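Local coordinates for protein carbohydrate binding module (Uncultured bacterium, PDB 2W3J) that probably binds uronic acid-containing sugars as a calcium-containing family 35 carbohydrate-binding module with a beta-sandwich fold, at residues A[100-103]-A[104-108]. Residues are numbered along the deposited sequence; the frame is centred on the assembly and turned at random.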
# COMPACT_ATOMS: atom_id res chain seq x y z
N PRO A 100 6.13 1.37 12.66
CA PRO A 100 7.47 1.50 13.23
C PRO A 100 8.52 1.25 12.17
O PRO A 100 8.55 0.19 11.55
CB PRO A 100 7.51 0.40 14.31
CG PRO A 100 6.57 -0.70 13.76
CD PRO A 100 5.47 0.09 13.04
N LEU A 101 9.39 2.23 11.96
CA LEU A 101 10.48 2.07 11.03
C LEU A 101 11.82 2.11 11.75
O LEU A 101 11.97 2.80 12.76
CB LEU A 101 10.45 3.17 9.96
CG LEU A 101 9.18 3.20 9.10
CD1 LEU A 101 9.25 4.37 8.13
CD2 LEU A 101 9.08 1.84 8.35
N LYS A 102 12.78 1.39 11.21
CA LYS A 102 14.13 1.37 11.72
C LYS A 102 14.99 2.30 10.89
O LYS A 102 14.65 2.62 9.74
CB LYS A 102 14.70 -0.05 11.61
CG LYS A 102 13.91 -1.14 12.33
CD LYS A 102 14.79 -2.36 12.63
CE LYS A 102 14.66 -3.49 11.61
NZ LYS A 102 13.72 -4.56 12.07
N ALA A 103 16.13 2.74 11.44
CA ALA A 103 17.06 3.48 10.61
C ALA A 103 17.59 2.58 9.51
O ALA A 103 17.91 1.43 9.75
CB ALA A 103 18.23 4.06 11.48
N GLY A 104 17.68 3.10 8.29
CA GLY A 104 18.21 2.32 7.17
C GLY A 104 17.04 1.75 6.38
O GLY A 104 15.96 2.34 6.37
N THR A 105 17.25 0.62 5.72
CA THR A 105 16.23 0.05 4.82
C THR A 105 15.12 -0.67 5.58
O THR A 105 15.38 -1.40 6.55
CB THR A 105 16.89 -0.90 3.83
OG1 THR A 105 17.87 -0.17 3.07
CG2 THR A 105 15.85 -1.55 2.85
N ASN A 106 13.88 -0.47 5.13
CA ASN A 106 12.72 -1.08 5.75
C ASN A 106 11.87 -1.69 4.64
O ASN A 106 11.88 -1.19 3.53
CB ASN A 106 11.84 -0.03 6.43
CG ASN A 106 12.49 0.55 7.68
OD1 ASN A 106 12.21 0.12 8.80
ND2 ASN A 106 13.34 1.55 7.49
N SER A 107 11.14 -2.76 4.95
CA SER A 107 10.19 -3.29 3.97
C SER A 107 8.78 -3.04 4.49
O SER A 107 8.53 -3.07 5.70
CB SER A 107 10.42 -4.79 3.73
OG SER A 107 10.23 -5.49 4.94
N ILE A 108 7.83 -2.79 3.57
CA ILE A 108 6.45 -2.66 3.94
C ILE A 108 5.71 -3.57 2.96
O ILE A 108 6.00 -3.56 1.78
CB ILE A 108 5.93 -1.22 3.72
CG1 ILE A 108 6.69 -0.22 4.61
CG2 ILE A 108 4.44 -1.18 4.00
CD1 ILE A 108 6.12 1.22 4.49
O HOH W 1 17.52 -1.04 8.83
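The flat carboxamide of N106 has a leucine methyl over one face, L101 CD2 lying 3.7 Å from N106 CG, while its polar edge is turned to the backbone of K102. On the other side of the amide plane, K102 CB comes in beside the oxygen, 3.8 Å from N106 OD1. Along the edge, the K102 amide N donates to N106 OD1 at 2.8 Å, lying in the carbonyl plane on a lone pair, with a nearly straight N-H...O angle of 169°. The return bond, N106 ND2 to K102 O, is also 2.8 Å; K102 O lies almost exactly in the amide plane, although ND2 is tilted 21° from the plane of the K102 carbonyl. Two bonds to the N and O of one residue fix the rotation of the amide. The arrangement illustrates how an asparagine side chain can imitate the N-H and C=O pairing of a strand neighbour: the two strands are not paired with each other here, and the amide bridges them, with the CA atoms of L101 and N106 6.5 Å apart. With CG beside the backbone N (chi1 -70°), the amide points into the turn. G104 takes backbone angles, with positive phi, at which a CB would be jammed against A103 O, and a water donates to both A103 O (2.7 Å) and T105 O (3.1 Å). The turn links the two sheets of the sandwich. Strand 93-101 is an outermost strand of the four-stranded sheet, where L101 bonds to K51 through its backbone; strand 104-112 enters the other sheet, where G104 and N106 pair with A47 and L45 of strand 40-47. L45 also receives the side chains of L101 and N106.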